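ABC transporter, substrate-binding protein (Clostridium perfringens, PDB 4EDP) probably binds a solute outside the cell membrane and delivers it to a partner ABC transporter for uptake. Local coordinates at residues 265-270 against 280-285. Residues are numbered along the deposited sequence; the frame is centred on the assembly and turned at random.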
loop_
_atom_site.group_PDB
_atom_site.type_symbol
_atom_site.label_atom_id
_atom_site.label_comp_id
_atom_site.label_asym_id
_atom_site.label_seq_id
_atom_site.Cartn_x
_atom_site.Cartn_y
_atom_site.Cartn_z
ATOM N N ASN A 265 2.694 -2.151 -3.867
ATOM C CA ASN A 265 2.074 -2.553 -5.115
ATOM C C ASN A 265 3.191 -3.378 -5.752
ATOM O O ASN A 265 4.366 -3.026 -5.646
ATOM C CB ASN A 265 1.666 -1.386 -6.012
ATOM C CG ASN A 265 0.556 -0.552 -5.401
ATOM O OD1 ASN A 265 -0.216 -1.039 -4.566
ATOM N ND2 ASN A 265 0.449 0.688 -5.836
ATOM N N THR A 266 2.834 -4.467 -6.419
ATOM C CA THR A 266 3.816 -5.354 -7.000
ATOM C C THR A 266 3.566 -5.626 -8.473
ATOM O O THR A 266 2.494 -5.331 -8.989
ATOM C CB THR A 266 3.779 -6.730 -6.281
ATOM O OG1 THR A 266 2.550 -7.406 -6.571
ATOM C CG2 THR A 266 3.955 -6.584 -4.761
ATOM N N ILE A 267 4.562 -6.201 -9.143
ATOM C CA ILE A 267 4.424 -6.582 -10.556
ATOM C C ILE A 267 4.726 -8.071 -10.655
ATOM O O ILE A 267 5.785 -8.531 -10.205
ATOM C CB ILE A 267 5.414 -5.863 -11.503
ATOM C CG1 ILE A 267 5.393 -4.360 -11.302
ATOM C CG2 ILE A 267 5.119 -6.237 -12.977
ATOM C CD1 ILE A 267 6.484 -3.618 -12.072
ATOM N N ASN A 268 3.789 -8.812 -11.234
ATOM C CA ASN A 268 3.909 -10.249 -11.450
ATOM C C ASN A 268 3.928 -10.629 -12.922
ATOM O O ASN A 268 3.412 -9.887 -13.785
ATOM C CB ASN A 268 2.722 -10.953 -10.785
ATOM C CG ASN A 268 2.950 -11.190 -9.338
ATOM O OD1 ASN A 268 3.591 -12.177 -8.973
ATOM N ND2 ASN A 268 2.405 -10.305 -8.481
ATOM N N ILE A 269 4.528 -11.776 -13.205
ATOM C CA ILE A 269 4.540 -12.321 -14.546
ATOM C C ILE A 269 3.448 -13.385 -14.625
ATOM O O ILE A 269 3.408 -14.319 -13.822
ATOM C CB ILE A 269 5.896 -12.970 -14.927
ATOM C CG1 ILE A 269 7.010 -11.923 -14.925
ATOM C CG2 ILE A 269 5.795 -13.612 -16.315
ATOM C CD1 ILE A 269 8.397 -12.462 -15.345
ATOM N N ASN A 270 2.538 -13.235 -15.579
ATOM C CA ASN A 270 1.464 -14.215 -15.734
ATOM C C ASN A 270 1.985 -15.548 -16.247
ATOM O O ASN A 270 2.801 -15.615 -17.152
ATOM C CB ASN A 270 0.343 -13.687 -16.620
ATOM C CG ASN A 270 -0.317 -12.493 -16.032
ATOM O OD1 ASN A 270 0.338 -11.475 -15.779
ATOM N ND2 ASN A 270 -1.633 -12.584 -15.811
ATOM N N TYR A 280 10.529 -10.321 -17.766
ATOM C CA TYR A 280 11.599 -10.187 -16.773
ATOM C C TYR A 280 12.386 -8.893 -16.986
ATOM O O TYR A 280 12.708 -8.200 -16.031
ATOM C CB TYR A 280 12.558 -11.374 -16.819
ATOM C CG TYR A 280 12.107 -12.566 -16.022
ATOM C CD1 TYR A 280 12.273 -12.591 -14.646
ATOM C CD2 TYR A 280 11.547 -13.681 -16.632
ATOM C CE1 TYR A 280 11.874 -13.684 -13.901
ATOM C CE2 TYR A 280 11.146 -14.785 -15.888
ATOM C CZ TYR A 280 11.313 -14.778 -14.526
ATOM O OH TYR A 280 10.920 -15.854 -13.754
ATOM N N GLU A 281 12.723 -8.584 -18.239
ATOM C CA GLU A 281 13.450 -7.353 -18.550
ATOM C C GLU A 281 12.664 -6.144 -18.067
ATOM O O GLU A 281 13.233 -5.190 -17.526
ATOM C CB GLU A 281 13.751 -7.243 -20.064
ATOM C CG GLU A 281 14.804 -8.229 -20.541
ATOM C CD GLU A 281 15.000 -8.224 -22.049
ATOM O OE1 GLU A 281 14.160 -7.663 -22.774
ATOM O OE2 GLU A 281 15.985 -8.813 -22.509
ATOM N N PHE A 282 11.351 -6.178 -18.249
ATOM C CA PHE A 282 10.536 -5.067 -17.830
ATOM C C PHE A 282 10.513 -4.881 -16.312
ATOM O O PHE A 282 10.613 -3.744 -15.826
ATOM C CB PHE A 282 9.102 -5.167 -18.344
ATOM C CG PHE A 282 8.282 -3.981 -17.959
ATOM C CD1 PHE A 282 8.238 -2.868 -18.766
ATOM C CD2 PHE A 282 7.622 -3.949 -16.753
ATOM C CE1 PHE A 282 7.528 -1.747 -18.387
ATOM C CE2 PHE A 282 6.895 -2.834 -16.370
ATOM C CZ PHE A 282 6.846 -1.736 -17.186
ATOM N N ILE A 283 10.388 -5.969 -15.560
ATOM C CA ILE A 283 10.364 -5.858 -14.088
ATOM C C ILE A 283 11.694 -5.294 -13.610
ATOM O O ILE A 283 11.742 -4.397 -12.749
ATOM C CB ILE A 283 10.009 -7.199 -13.409
ATOM C CG1 ILE A 283 8.580 -7.607 -13.784
ATOM C CG2 ILE A 283 10.181 -7.111 -11.859
ATOM C CD1 ILE A 283 8.089 -8.938 -13.175
ATOM N N ASN A 284 12.784 -5.800 -14.183
ATOM C CA ASN A 284 14.116 -5.317 -13.837
ATOM C C ASN A 284 14.236 -3.819 -14.135
ATOM O O ASN A 284 14.818 -3.055 -13.358
ATOM C CB ASN A 284 15.195 -6.101 -14.581
ATOM C CG ASN A 284 16.579 -5.799 -14.068
ATOM O OD1 ASN A 284 16.854 -5.927 -12.877
ATOM N ND2 ASN A 284 17.471 -5.422 -14.968
ATOM N N TYR A 285 13.653 -3.395 -15.254
ATOM C CA TYR A 285 13.621 -1.989 -15.638
ATOM C C TYR A 285 12.809 -1.154 -14.643
ATOM O O TYR A 285 13.255 -0.072 -14.213
ATOM C CB TYR A 285 13.042 -1.897 -17.055
ATOM C CG TYR A 285 12.534 -0.556 -17.524
ATOM C CD1 TYR A 285 13.393 0.398 -18.074
ATOM C CD2 TYR A 285 11.178 -0.277 -17.499
ATOM C CE1 TYR A 285 12.901 1.634 -18.547
ATOM C CE2 TYR A 285 10.681 0.938 -17.961
ATOM C CZ TYR A 285 11.549 1.886 -18.478
ATOM O OH TYR A 285 11.039 3.084 -18.931
#
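I283 of helix 276-286 reaches in between I267 and I269 of strand 262-269, and this apolar trio carries most of the packing. Residues 280-285 run nearly antiparallel to 265-269 (166°), the two short axes coming within 9.3 Å of each other. With CG1 beside the backbone N and an extended chi2 (180°), I283 sends CD1 down to the strand. There I283 CD1 lies 3.6 Å from I269 CG1, and I283 CD1 is 3.8 Å from I267 O. I267 slides past it in the opposite direction, I267 CG2 lying 3.8 Å from I283 CG1. I269, also extended, sets its CD1 methyl over the centre of the Y280 ring, a CH-pi contact 3.5 Å from the centroid and only 8° off the normal. The Y280 hydroxyl is hydrogen-bonded to D110 N, which ties down the far end of that ring. Packing loosens at F282, whose ring edge meets I267 CD1 through CE2 at 4.4 Å, yet this end too is buried, facing neighbouring protein rather than solvent. The helix thus packs over the part of the branched sheet of this periplasmic-binding-protein-like fold where strand 262-269 lies antiparallel to strands 89-93 and 135-145, while F282 also packs on strand 89-93 and on V53 and F57 of helix 46-61.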